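Local coordinates for protein cysteine protease-like VirA (Shigella flexneri, PDB 3EB8) that is a secreted virulence effector required for bacterial entry into epithelial cells and for spreading, whose proposed action as an alpha-tubulin protease is in doubt, at residues 18-23 / 79-84; 23-28 / 85-90; 101-106 / 309-314; 106-111 / 316-321; 142-147 / 177-182. One frame throughout, in Å; residues are numbered along the deposited sequence.

Overall arrangement
Contacts 1 and 2 adjoin on one side of the protein, share Phe23 and take up successive elements: helices 12-21 and 72-81 meet at their ends, then strands 24-25 and 86-87. Contacts 3 and 4 form a second cluster with centres about 8 Å apart, sharing His106 and joining the loop before helix 110-118 to neighbouring strands 300-312 and 315-327. Contact 4 is the buried one, purely apolar around a proline; contacts 1, 2, 3 and 5 are partly buried. A lysine ammonium gives contact 2 its polar grip, whereas contacts 3 and 5 use an aromatic ring against backbone. Contact 5 lies apart, its centre about 36 Å from that of contact 1, across the chain's centre.

Contact 1 of 5, residues 18-23 / 79-84; sequences KLMDSF and LSSLPP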
# COMPACT_ATOMS: atom_id res chain seq x y z
N LYS A 18 -14.74 2.49 14.13
CA LYS A 18 -13.88 1.84 15.13
C LYS A 18 -14.06 0.31 15.06
O LYS A 18 -13.09 -0.44 15.10
CB LYS A 18 -14.22 2.36 16.53
CG LYS A 18 -13.02 2.76 17.39
CD LYS A 18 -12.66 1.70 18.42
CE LYS A 18 -12.09 2.30 19.71
NZ LYS A 18 -10.66 2.77 19.62
N LEU A 19 -15.30 -0.15 14.97
CA LEU A 19 -15.53 -1.50 14.48
C LEU A 19 -15.08 -1.30 13.05
O LEU A 19 -14.72 -0.20 12.68
CB LEU A 19 -17.02 -1.86 14.59
CG LEU A 19 -17.64 -1.57 15.97
CD1 LEU A 19 -19.18 -1.53 15.97
CD2 LEU A 19 -17.13 -2.55 17.03
N MET A 20 -15.08 -2.33 12.23
CA MET A 20 -14.63 -2.16 10.83
C MET A 20 -13.12 -2.15 10.79
O MET A 20 -12.52 -2.93 10.06
CB MET A 20 -15.16 -0.89 10.14
CG MET A 20 -16.68 -0.76 9.98
SD MET A 20 -17.51 -2.32 9.69
CE MET A 20 -16.79 -2.82 8.12
N ASP A 21 -12.49 -1.25 11.54
CA ASP A 21 -11.03 -1.25 11.62
C ASP A 21 -10.57 -2.52 12.33
O ASP A 21 -9.60 -3.16 11.93
CB ASP A 21 -10.51 0.00 12.32
CG ASP A 21 -10.70 1.28 11.50
OD1 ASP A 21 -11.34 1.24 10.41
OD2 ASP A 21 -10.21 2.33 11.97
N SER A 22 -11.30 -2.88 13.38
CA SER A 22 -11.17 -4.16 14.08
C SER A 22 -11.13 -5.38 13.15
O SER A 22 -10.69 -6.45 13.55
CB SER A 22 -12.34 -4.31 15.06
OG SER A 22 -12.15 -3.49 16.20
N PHE A 23 -11.61 -5.21 11.92
CA PHE A 23 -11.67 -6.32 10.99
C PHE A 23 -10.29 -6.62 10.42
O PHE A 23 -9.58 -5.72 9.96
CB PHE A 23 -12.70 -6.07 9.88
CG PHE A 23 -14.11 -6.34 10.30
CD1 PHE A 23 -14.88 -5.34 10.87
CD2 PHE A 23 -14.67 -7.60 10.13
CE1 PHE A 23 -16.19 -5.60 11.29
CE2 PHE A 23 -15.97 -7.87 10.53
CZ PHE A 23 -16.74 -6.87 11.11
N LEU A 79 -17.81 -3.41 1.72
CA LEU A 79 -16.45 -3.29 1.21
C LEU A 79 -15.87 -1.88 1.37
O LEU A 79 -14.68 -1.72 1.64
CB LEU A 79 -16.40 -3.71 -0.26
CG LEU A 79 -16.53 -5.21 -0.49
CD1 LEU A 79 -16.42 -5.55 -1.97
CD2 LEU A 79 -15.49 -5.95 0.34
N SER A 80 -16.70 -0.87 1.18
CA SER A 80 -16.22 0.50 1.24
C SER A 80 -15.90 0.91 2.68
O SER A 80 -15.15 1.86 2.90
CB SER A 80 -17.22 1.47 0.60
OG SER A 80 -18.41 1.58 1.36
N SER A 81 -16.44 0.19 3.65
CA SER A 81 -16.19 0.56 5.04
C SER A 81 -15.09 -0.27 5.72
O SER A 81 -14.74 -0.00 6.87
CB SER A 81 -17.50 0.48 5.84
OG SER A 81 -17.88 -0.87 6.01
N LEU A 82 -14.57 -1.28 5.02
CA LEU A 82 -13.45 -2.06 5.55
C LEU A 82 -12.17 -1.21 5.64
O LEU A 82 -11.99 -0.25 4.90
CB LEU A 82 -13.19 -3.31 4.70
CG LEU A 82 -14.25 -4.42 4.71
CD1 LEU A 82 -13.88 -5.51 3.74
CD2 LEU A 82 -14.45 -4.99 6.10
N PRO A 83 -11.26 -1.56 6.55
CA PRO A 83 -10.00 -0.80 6.61
C PRO A 83 -9.09 -1.10 5.40
O PRO A 83 -9.29 -2.11 4.72
CB PRO A 83 -9.34 -1.30 7.90
CG PRO A 83 -10.31 -2.26 8.53
CD PRO A 83 -11.28 -2.70 7.48
N PRO A 84 -8.10 -0.24 5.15
CA PRO A 84 -7.13 -0.44 4.08
C PRO A 84 -6.24 -1.66 4.37
O PRO A 84 -5.07 -1.50 4.71
CB PRO A 84 -6.28 0.83 4.15
CG PRO A 84 -6.36 1.23 5.62
CD PRO A 84 -7.81 0.99 5.92
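The C-terminal ends of two helices meet here: the C-terminal part of helix 12-21 with the exit from helix 72-81, a Leu-Pro-Pro run. Met20 and Pro83 carry most of the packing. The methionine chain starts beside its own backbone N (chi1 -62°) and bends again at chi2 and chi3, which swings CE in against the side chains of Ser81 and Leu82. There CE lies 3.8 Å from Leu82 CD2, and CB rests on the Ser81 carbonyl, 3.4 Å from its O. Pro83 is directed toward the other segment, its CG 3.3 Å from Asp21 CA. Phe23 CB and Leu82 CD2 are looser neighbours at 4.3 Å. This inner side is closed by strand 44-51, whose Leu48 touches both Phe23 and Leu82. The side at Asp21 is slacker and more polar: Asp21 crosses Pro83 obliquely, OD1 staying 4.1 Å from Pro83 CB, while OD2 makes a long, weak ion pair with Lys17. Ser81 OG, held by a hydrogen bond to Leu78 O in its own helix, still comes within 3.1 Å of Met20 CE.

Contact 2 of 5, residues 23-28 / 85-90; sequences FSPSLS and KQFNLG
Two short strands, 24-25 and 86-87, approach each other across the junction of two sheets, and a lysine side chain spans part of the gap. Lys85 leaves its backbone with CG beside N and then runs fully extended, so that its ammonium reaches the backbone at Phe23. NZ donates to Phe23 O at 2.8 Å; the nitrogen stands above the carbonyl plane, 39° out of it, with a C=O...N angle of 138°. Asp21 O takes another bond from NZ, and a water accepts a third at 2.8 Å from NZ. That water also makes a weak link to Ser24 OG, bridging the lysine to the serine. Strand 24-25 is an edge strand of the five-stranded antiparallel sheet, bonded through its backbone to strand 35-41, whereas strand 86-87 runs parallel to 121-123 in the mixed sheet. Between them the packing is apolar: Pro25 crosses Phe87 at about a right angle and sets CG over one face of its ring, with CD 4.0 Å from Phe87 CE2. The same proline presses on the other backbone, CG lying 3.3 Å from Gln86 O. Phe23 O sits at the edge of the Phe87 ring, near its plane, 4.1 Å from CZ. Gln86 turns its amide to the mixed sheet instead, bonding Ser324, Ser350 and Gln348.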
# COMPACT_ATOMS: atom_id res chain seq x y z
N PHE A 23 -11.61 -5.21 11.92
CA PHE A 23 -11.67 -6.32 10.99
C PHE A 23 -10.29 -6.62 10.42
O PHE A 23 -9.58 -5.72 9.96
CB PHE A 23 -12.70 -6.07 9.88
CG PHE A 23 -14.11 -6.34 10.30
CD1 PHE A 23 -14.88 -5.34 10.87
CD2 PHE A 23 -14.67 -7.60 10.13
CE1 PHE A 23 -16.19 -5.60 11.29
CE2 PHE A 23 -15.97 -7.87 10.53
CZ PHE A 23 -16.74 -6.87 11.11
N SER A 24 -9.91 -7.90 10.46
CA SER A 24 -8.62 -8.33 9.94
C SER A 24 -8.81 -9.50 9.01
O SER A 24 -9.76 -10.28 9.17
CB SER A 24 -7.71 -8.74 11.10
OG SER A 24 -7.77 -7.78 12.14
N PRO A 25 -7.92 -9.65 8.02
CA PRO A 25 -7.98 -10.78 7.09
C PRO A 25 -7.91 -12.08 7.87
O PRO A 25 -7.20 -12.17 8.88
CB PRO A 25 -6.70 -10.62 6.26
CG PRO A 25 -6.31 -9.22 6.41
CD PRO A 25 -6.77 -8.78 7.76
N SER A 26 -8.66 -13.09 7.44
CA SER A 26 -8.60 -14.37 8.10
C SER A 26 -7.63 -15.31 7.37
O SER A 26 -7.93 -15.81 6.29
CB SER A 26 -10.00 -14.97 8.18
OG SER A 26 -10.81 -14.15 9.00
N LEU A 27 -6.46 -15.51 7.96
CA LEU A 27 -5.46 -16.40 7.38
C LEU A 27 -5.51 -17.69 8.17
O LEU A 27 -5.20 -18.77 7.67
CB LEU A 27 -4.07 -15.78 7.50
CG LEU A 27 -3.96 -14.28 7.22
CD1 LEU A 27 -2.59 -13.76 7.64
CD2 LEU A 27 -4.26 -13.96 5.76
N SER A 28 -5.90 -17.53 9.43
CA SER A 28 -6.17 -18.62 10.35
C SER A 28 -6.54 -19.89 9.60
O SER A 28 -7.22 -19.83 8.57
CB SER A 28 -7.31 -18.19 11.29
OG SER A 28 -7.59 -16.79 11.18
N LYS A 85 -6.79 -2.85 4.22
CA LYS A 85 -6.03 -4.09 4.42
C LYS A 85 -6.22 -4.98 3.21
O LYS A 85 -7.11 -4.75 2.40
CB LYS A 85 -6.49 -4.82 5.69
CG LYS A 85 -6.34 -3.98 6.93
CD LYS A 85 -6.77 -4.72 8.17
CE LYS A 85 -6.56 -3.85 9.39
NZ LYS A 85 -7.21 -4.42 10.61
N GLN A 86 -5.37 -5.98 3.09
CA GLN A 86 -5.45 -6.90 1.97
C GLN A 86 -6.34 -8.09 2.35
O GLN A 86 -5.98 -8.91 3.19
CB GLN A 86 -4.05 -7.35 1.55
CG GLN A 86 -3.10 -6.21 1.22
CD GLN A 86 -1.71 -6.70 0.85
OE1 GLN A 86 -1.02 -7.34 1.65
NE2 GLN A 86 -1.30 -6.43 -0.39
N PHE A 87 -7.51 -8.17 1.73
CA PHE A 87 -8.42 -9.27 1.97
C PHE A 87 -8.49 -10.21 0.77
O PHE A 87 -8.29 -9.81 -0.37
CB PHE A 87 -9.83 -8.76 2.28
CG PHE A 87 -9.92 -7.97 3.54
CD1 PHE A 87 -9.78 -6.59 3.53
CD2 PHE A 87 -10.16 -8.60 4.75
CE1 PHE A 87 -9.86 -5.87 4.71
CE2 PHE A 87 -10.24 -7.88 5.94
CZ PHE A 87 -10.10 -6.51 5.92
N ASN A 88 -8.78 -11.47 1.05
CA ASN A 88 -9.05 -12.39 -0.02
C ASN A 88 -10.48 -12.23 -0.51
O ASN A 88 -11.38 -12.94 -0.05
CB ASN A 88 -8.75 -13.83 0.40
CG ASN A 88 -8.31 -14.67 -0.77
OD1 ASN A 88 -9.06 -15.51 -1.26
ND2 ASN A 88 -7.10 -14.41 -1.25
N LEU A 89 -10.70 -11.28 -1.42
CA LEU A 89 -12.04 -11.04 -1.95
C LEU A 89 -12.30 -11.84 -3.23
O LEU A 89 -13.44 -11.98 -3.66
CB LEU A 89 -12.25 -9.54 -2.20
CG LEU A 89 -11.91 -8.64 -1.02
CD1 LEU A 89 -12.07 -7.20 -1.41
CD2 LEU A 89 -12.77 -8.98 0.18
N GLY A 90 -11.23 -12.38 -3.81
CA GLY A 90 -11.32 -13.19 -5.01
C GLY A 90 -11.85 -12.45 -6.23
O GLY A 90 -12.33 -13.06 -7.18
O HOH W 1 -5.18 -6.35 10.81

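Contact 3 of 5, residues 101-106 / 309-314; sequences GNFKTH and SHITCN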
# COMPACT_ATOMS: atom_id res chain seq x y z
N GLY A 101 -17.26 12.40 -11.48
CA GLY A 101 -16.12 12.47 -12.37
C GLY A 101 -16.45 13.36 -13.53
O GLY A 101 -17.59 13.74 -13.73
N ASN A 102 -15.42 13.72 -14.29
CA ASN A 102 -15.60 14.27 -15.62
C ASN A 102 -14.44 13.81 -16.47
O ASN A 102 -13.44 13.30 -15.95
CB ASN A 102 -15.69 15.79 -15.58
CG ASN A 102 -14.36 16.44 -15.27
OD1 ASN A 102 -13.93 16.47 -14.12
ND2 ASN A 102 -13.71 16.95 -16.30
N PHE A 103 -14.57 13.97 -17.78
CA PHE A 103 -13.56 13.45 -18.70
C PHE A 103 -12.75 14.58 -19.29
O PHE A 103 -12.08 14.42 -20.30
CB PHE A 103 -14.21 12.62 -19.81
CG PHE A 103 -14.92 11.39 -19.31
CD1 PHE A 103 -16.27 11.22 -19.54
CD2 PHE A 103 -14.22 10.41 -18.62
CE1 PHE A 103 -16.93 10.08 -19.09
CE2 PHE A 103 -14.87 9.26 -18.17
CZ PHE A 103 -16.23 9.10 -18.40
N LYS A 104 -12.80 15.72 -18.61
CA LYS A 104 -12.03 16.89 -19.01
C LYS A 104 -10.94 17.25 -17.99
O LYS A 104 -10.51 18.40 -17.92
CB LYS A 104 -12.97 18.08 -19.26
CG LYS A 104 -14.01 17.82 -20.37
CD LYS A 104 -15.03 18.94 -20.49
CE LYS A 104 -16.14 18.58 -21.48
NZ LYS A 104 -16.94 19.77 -21.92
N THR A 105 -10.50 16.26 -17.20
CA THR A 105 -9.41 16.43 -16.24
C THR A 105 -8.27 15.47 -16.54
O THR A 105 -8.45 14.43 -17.18
CB THR A 105 -9.88 16.22 -14.79
OG1 THR A 105 -11.07 16.98 -14.57
CG2 THR A 105 -8.82 16.71 -13.82
N HIS A 106 -7.08 15.82 -16.06
CA HIS A 106 -5.87 15.06 -16.35
C HIS A 106 -5.42 14.27 -15.13
O HIS A 106 -4.43 13.54 -15.20
CB HIS A 106 -4.77 16.03 -16.79
CG HIS A 106 -4.38 17.02 -15.73
ND1 HIS A 106 -5.04 18.22 -15.56
CD2 HIS A 106 -3.42 16.98 -14.78
CE1 HIS A 106 -4.49 18.89 -14.56
NE2 HIS A 106 -3.51 18.15 -14.07
N SER A 309 -3.20 5.91 -12.41
CA SER A 309 -4.53 6.38 -12.79
C SER A 309 -5.25 5.31 -13.62
O SER A 309 -4.61 4.54 -14.33
CB SER A 309 -4.41 7.67 -13.59
OG SER A 309 -3.88 7.37 -14.86
N HIS A 310 -6.58 5.29 -13.53
CA HIS A 310 -7.40 4.31 -14.23
C HIS A 310 -8.69 4.96 -14.72
O HIS A 310 -9.51 5.39 -13.90
CB HIS A 310 -7.75 3.14 -13.29
CG HIS A 310 -8.38 1.98 -14.00
ND1 HIS A 310 -9.73 1.70 -13.93
CD2 HIS A 310 -7.84 1.04 -14.81
CE1 HIS A 310 -9.99 0.63 -14.66
NE2 HIS A 310 -8.86 0.21 -15.20
N ILE A 311 -8.89 5.03 -16.03
CA ILE A 311 -10.11 5.63 -16.54
C ILE A 311 -11.27 4.67 -16.37
O ILE A 311 -11.20 3.52 -16.79
CB ILE A 311 -10.00 6.07 -18.02
CG1 ILE A 311 -8.72 6.88 -18.24
CG2 ILE A 311 -11.23 6.87 -18.43
CD1 ILE A 311 -8.51 8.00 -17.23
N THR A 312 -12.34 5.16 -15.75
CA THR A 312 -13.55 4.38 -15.58
C THR A 312 -14.63 5.03 -16.41
O THR A 312 -14.40 6.04 -17.07
CB THR A 312 -14.02 4.37 -14.11
OG1 THR A 312 -14.46 5.69 -13.75
CG2 THR A 312 -12.89 3.91 -13.17
N CYS A 313 -15.83 4.46 -16.36
CA CYS A 313 -16.96 5.01 -17.10
C CYS A 313 -17.47 6.33 -16.49
O CYS A 313 -18.39 6.94 -17.02
CB CYS A 313 -18.10 4.00 -17.14
SG CYS A 313 -18.62 3.63 -15.49
N ASN A 314 -16.88 6.75 -15.37
CA ASN A 314 -17.26 8.01 -14.72
C ASN A 314 -16.19 9.09 -14.78
O ASN A 314 -16.45 10.26 -14.50
CB ASN A 314 -17.64 7.77 -13.27
CG ASN A 314 -18.92 6.97 -13.12
OD1 ASN A 314 -19.67 6.79 -14.08
ND2 ASN A 314 -19.18 6.49 -11.91
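The Phe103 ring drives its edge into the turn at residues 312-314, while the ring of Phe265 from helix 245-265 meets it with planes about 10° apart, nearly parallel. Two backbone carbonyls lie at that edge near the ring plane: Thr312 O is 3.4 Å from Phe103 CE2, and Cys313 O is 3.4 Å from Phe103 CZ. The positive rim of the ring thus faces partly negative oxygens, which is probably mildly favourable. Asn314 C approaches the ring obliquely, 3.6 Å from Phe103 CZ, and Ile311 CG2 adds a loose apolar touch. Backbone meets backbone at Gly101, which has no side chain to keep Asn314 O away; its CA lies 3.1 Å from that oxygen in a CA-H...O contact, 132° at the hydrogen. The turn receiving the ring is fixed internally by an ST turn: Asn314 N donates to Thr312 OG1 at 3.1 Å, fairly straight at 159°. Outside the two segments, Thr312 OG1 is hydrogen-bonded to Ser355 OG and Asn314 ND2 to Pro356 O. Cys313 and Asn314 connect strands 300-312 and 315-327 as the tip of a beta hairpin. The loop between strand 94-97 and helix 110-118 packs against this tip, with helix 245-265 alongside and the end of strand 348-356 bonded to the turn.

Contact 4 of 5, residues 106-111 / 316-321; sequences HKPAPE and VGINKI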
# COMPACT_ATOMS: atom_id res chain seq x y z
N HIS A 106 -7.08 15.82 -16.06
CA HIS A 106 -5.87 15.06 -16.35
C HIS A 106 -5.42 14.27 -15.13
O HIS A 106 -4.43 13.54 -15.20
CB HIS A 106 -4.77 16.03 -16.79
CG HIS A 106 -4.38 17.02 -15.73
ND1 HIS A 106 -5.04 18.22 -15.56
CD2 HIS A 106 -3.42 16.98 -14.78
CE1 HIS A 106 -4.49 18.89 -14.56
NE2 HIS A 106 -3.51 18.15 -14.07
N LYS A 107 -6.13 14.41 -14.02
CA LYS A 107 -5.74 13.75 -12.77
C LYS A 107 -6.96 13.38 -11.91
O LYS A 107 -8.03 14.00 -12.05
CB LYS A 107 -4.80 14.67 -11.97
CG LYS A 107 -5.45 15.99 -11.51
CD LYS A 107 -4.48 16.88 -10.74
CE LYS A 107 -5.10 18.22 -10.40
NZ LYS A 107 -5.45 19.04 -11.60
N PRO A 108 -6.80 12.39 -11.02
CA PRO A 108 -7.92 12.03 -10.14
C PRO A 108 -8.26 13.19 -9.24
O PRO A 108 -7.36 13.95 -8.87
CB PRO A 108 -7.34 10.89 -9.29
CG PRO A 108 -6.16 10.36 -10.06
CD PRO A 108 -5.63 11.52 -10.85
N ALA A 109 -9.54 13.33 -8.88
CA ALA A 109 -9.93 14.31 -7.86
C ALA A 109 -9.36 13.93 -6.50
O ALA A 109 -9.07 12.76 -6.24
CB ALA A 109 -11.44 14.42 -7.79
N PRO A 110 -9.22 14.91 -5.61
CA PRO A 110 -8.75 14.64 -4.24
C PRO A 110 -9.54 13.54 -3.53
O PRO A 110 -8.94 12.74 -2.81
CB PRO A 110 -8.97 15.98 -3.53
CG PRO A 110 -8.98 17.00 -4.61
CD PRO A 110 -9.55 16.32 -5.83
N GLU A 111 -10.85 13.50 -3.71
CA GLU A 111 -11.65 12.47 -3.05
C GLU A 111 -11.28 11.07 -3.55
O GLU A 111 -11.26 10.11 -2.77
CB GLU A 111 -13.15 12.70 -3.24
CG GLU A 111 -13.66 14.01 -2.66
CD GLU A 111 -13.42 15.20 -3.59
OE1 GLU A 111 -12.68 15.06 -4.59
OE2 GLU A 111 -13.97 16.29 -3.31
N VAL A 316 -11.68 9.97 -14.25
CA VAL A 316 -10.33 9.57 -13.89
C VAL A 316 -10.31 8.94 -12.50
O VAL A 316 -10.45 9.62 -11.47
CB VAL A 316 -9.35 10.76 -13.93
CG1 VAL A 316 -7.91 10.28 -13.76
CG2 VAL A 316 -9.51 11.53 -15.23
N GLY A 317 -10.12 7.62 -12.47
CA GLY A 317 -10.04 6.88 -11.22
C GLY A 317 -8.62 6.41 -10.96
O GLY A 317 -7.68 6.86 -11.61
N ILE A 318 -8.48 5.49 -10.02
CA ILE A 318 -7.17 4.97 -9.63
C ILE A 318 -7.22 3.45 -9.50
O ILE A 318 -8.21 2.88 -9.04
CB ILE A 318 -6.70 5.56 -8.28
CG1 ILE A 318 -6.21 7.00 -8.45
CG2 ILE A 318 -5.59 4.71 -7.69
CD1 ILE A 318 -6.16 7.79 -7.15
N ASN A 319 -6.15 2.78 -9.92
CA ASN A 319 -5.97 1.37 -9.64
C ASN A 319 -4.95 1.24 -8.52
O ASN A 319 -3.74 1.37 -8.75
CB ASN A 319 -5.52 0.64 -10.89
CG ASN A 319 -5.16 -0.83 -10.64
OD1 ASN A 319 -5.63 -1.45 -9.67
ND2 ASN A 319 -4.32 -1.39 -11.51
N LYS A 320 -5.43 1.03 -7.30
CA LYS A 320 -4.53 0.80 -6.19
C LYS A 320 -3.91 -0.59 -6.26
O LYS A 320 -4.60 -1.61 -6.25
CB LYS A 320 -5.27 0.99 -4.87
CG LYS A 320 -4.39 0.85 -3.64
CD LYS A 320 -5.26 1.03 -2.43
CE LYS A 320 -4.51 0.89 -1.14
NZ LYS A 320 -5.39 1.38 -0.03
N ILE A 321 -2.59 -0.63 -6.35
CA ILE A 321 -1.87 -1.89 -6.30
C ILE A 321 -1.01 -1.82 -5.07
O ILE A 321 -0.12 -0.98 -5.00
CB ILE A 321 -0.97 -2.06 -7.53
CG1 ILE A 321 -1.79 -1.98 -8.81
CG2 ILE A 321 -0.22 -3.37 -7.47
CD1 ILE A 321 -0.96 -2.14 -10.05
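Apolar packing carries this contact, and Pro108 is its centre, a buried ring meeting two side chains of strand 315-327. Pro108 CD lies 3.9 Å from Val316 CG1, the two side chains crossing obliquely. The other, Ile318, is crossed at about a right angle: Pro108 CG lies 3.7 Å from Ile318 CG1, and CD1 of the isoleucine also touches the ring. Side chain against backbone makes up the rest. Val316 points at the loop with CG1 anti to its own N (chi1 -171°), placing that methyl 3.6 Å from Pro108 N and 3.7 Å from Lys107 C. Thus one branch of the valine lies on the peptide link entering the proline, while the isoleucine takes the ring's far end. Ala109 follows at the N-cap position of helix 110-118. That helix continues the cover, its Val112, Ile113 and Ala116 also touching Ile318, while strands 300-312 and 348-356 flank strand 315-327 in the mixed sheet.

Contact 5 of 5, residues 142-147 / 177-182; sequences HDIYRD and LGINEF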
# COMPACT_ATOMS: atom_id res chain seq x y z
N HIS A 142 17.56 4.31 -8.44
CA HIS A 142 17.05 5.31 -9.38
C HIS A 142 15.55 5.49 -9.21
O HIS A 142 15.02 6.59 -9.36
CB HIS A 142 17.39 4.95 -10.83
CG HIS A 142 18.86 4.87 -11.11
ND1 HIS A 142 19.69 3.98 -10.47
CD2 HIS A 142 19.64 5.58 -11.96
CE1 HIS A 142 20.93 4.14 -10.91
NE2 HIS A 142 20.92 5.11 -11.81
N ASP A 143 14.87 4.39 -8.89
CA ASP A 143 13.44 4.42 -8.60
C ASP A 143 13.09 5.36 -7.42
O ASP A 143 12.22 6.21 -7.54
CB ASP A 143 12.91 3.00 -8.36
CG ASP A 143 12.96 2.15 -9.62
OD1 ASP A 143 13.03 2.75 -10.72
OD2 ASP A 143 12.93 0.90 -9.52
N ILE A 144 13.78 5.22 -6.29
CA ILE A 144 13.47 6.14 -5.18
C ILE A 144 13.88 7.58 -5.52
O ILE A 144 13.12 8.52 -5.30
CB ILE A 144 14.05 5.66 -3.82
CG1 ILE A 144 13.49 6.51 -2.68
CG2 ILE A 144 15.56 5.67 -3.85
CD1 ILE A 144 13.75 5.94 -1.28
N TYR A 145 15.07 7.76 -6.09
CA TYR A 145 15.50 9.08 -6.52
C TYR A 145 14.43 9.78 -7.37
O TYR A 145 13.94 10.85 -7.02
CB TYR A 145 16.82 9.01 -7.29
CG TYR A 145 17.32 10.37 -7.72
CD1 TYR A 145 17.88 11.23 -6.81
CD2 TYR A 145 17.17 10.80 -9.03
CE1 TYR A 145 18.31 12.48 -7.18
CE2 TYR A 145 17.61 12.05 -9.43
CZ TYR A 145 18.18 12.89 -8.50
OH TYR A 145 18.62 14.15 -8.86
N ARG A 146 14.07 9.17 -8.50
CA ARG A 146 13.08 9.76 -9.39
C ARG A 146 11.80 10.13 -8.64
O ARG A 146 11.30 11.25 -8.77
CB ARG A 146 12.78 8.83 -10.57
CG ARG A 146 14.00 8.53 -11.41
CD ARG A 146 13.77 7.43 -12.44
NE ARG A 146 14.99 6.65 -12.65
CZ ARG A 146 15.32 6.05 -13.79
NH1 ARG A 146 14.53 6.14 -14.84
NH2 ARG A 146 16.45 5.36 -13.87
N ASP A 147 11.30 9.19 -7.84
CA ASP A 147 10.03 9.41 -7.15
C ASP A 147 10.09 10.51 -6.07
O ASP A 147 9.18 11.34 -5.97
CB ASP A 147 9.48 8.11 -6.56
CG ASP A 147 8.04 8.25 -6.07
OD1 ASP A 147 7.14 7.64 -6.69
OD2 ASP A 147 7.81 8.99 -5.09
N LEU A 177 22.58 9.40 1.88
CA LEU A 177 22.84 8.01 1.57
C LEU A 177 23.51 7.91 0.20
O LEU A 177 23.91 6.83 -0.22
CB LEU A 177 21.54 7.20 1.57
CG LEU A 177 20.96 6.83 2.94
CD1 LEU A 177 19.51 6.36 2.82
CD2 LEU A 177 21.80 5.76 3.64
N GLY A 178 23.61 9.04 -0.50
CA GLY A 178 24.30 9.09 -1.77
C GLY A 178 23.47 8.62 -2.95
O GLY A 178 23.99 8.39 -4.05
N ILE A 179 22.16 8.47 -2.72
CA ILE A 179 21.27 8.10 -3.81
C ILE A 179 21.02 9.31 -4.72
O ILE A 179 20.35 10.28 -4.33
CB ILE A 179 19.93 7.51 -3.30
CG1 ILE A 179 20.17 6.21 -2.51
CG2 ILE A 179 18.99 7.28 -4.46
CD1 ILE A 179 18.93 5.66 -1.79
N ASN A 180 21.58 9.26 -5.93
CA ASN A 180 21.28 10.25 -6.96
C ASN A 180 21.07 9.62 -8.33
O ASN A 180 20.83 8.41 -8.45
CB ASN A 180 22.32 11.37 -7.01
CG ASN A 180 23.72 10.85 -7.24
OD1 ASN A 180 23.95 10.00 -8.10
ND2 ASN A 180 24.67 11.37 -6.47
N GLU A 181 21.18 10.45 -9.37
CA GLU A 181 20.80 10.04 -10.71
C GLU A 181 21.83 9.12 -11.34
O GLU A 181 21.51 8.38 -12.28
CB GLU A 181 20.53 11.25 -11.61
CG GLU A 181 21.73 12.17 -11.83
CD GLU A 181 21.79 13.34 -10.85
OE1 GLU A 181 21.30 13.22 -9.70
OE2 GLU A 181 22.36 14.39 -11.24
N PHE A 182 23.06 9.14 -10.83
CA PHE A 182 24.09 8.22 -11.32
C PHE A 182 24.85 7.46 -10.22
O PHE A 182 26.08 7.43 -10.23
CB PHE A 182 25.06 8.93 -12.29
CG PHE A 182 25.08 10.44 -12.16
CD1 PHE A 182 25.45 11.05 -10.96
CD2 PHE A 182 24.76 11.25 -13.25
CE1 PHE A 182 25.48 12.44 -10.85
CE2 PHE A 182 24.79 12.64 -13.14
CZ PHE A 182 25.15 13.24 -11.95
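With CG anti to its backbone N (chi1 -179°), Tyr145 reaches out from helix 140-149 across the loop that follows helix 167-176. Glu181 adopts the crowded first torsion (chi1 62°) and bends at chi2, laying its side chain beside the tyrosine and pointing the same way. The loop opens with a Schellman motif at Gly178, and Asn180 starts an Asx turn, its OD1 accepting from Phe182 N at 3.0 Å in the carbonyl plane, on a lone pair. This turn presents backbone to the aromatic face: Asn180 CA makes a CH-pi contact 4.0 Å from the Tyr145 ring centroid, and Glu181 N lies over the same ring. Deeper in, Ile144 CG2 meets Ile179 CG2 at 3.8 Å, crossing at about a right angle, with Thr233 and Ile174 touching both isoleucines. Phe182 is the first residue of the tubulin-binding region, 182-273. Towards the surface, Tyr145 OH comes within 3.0 Å of Glu181 OE1.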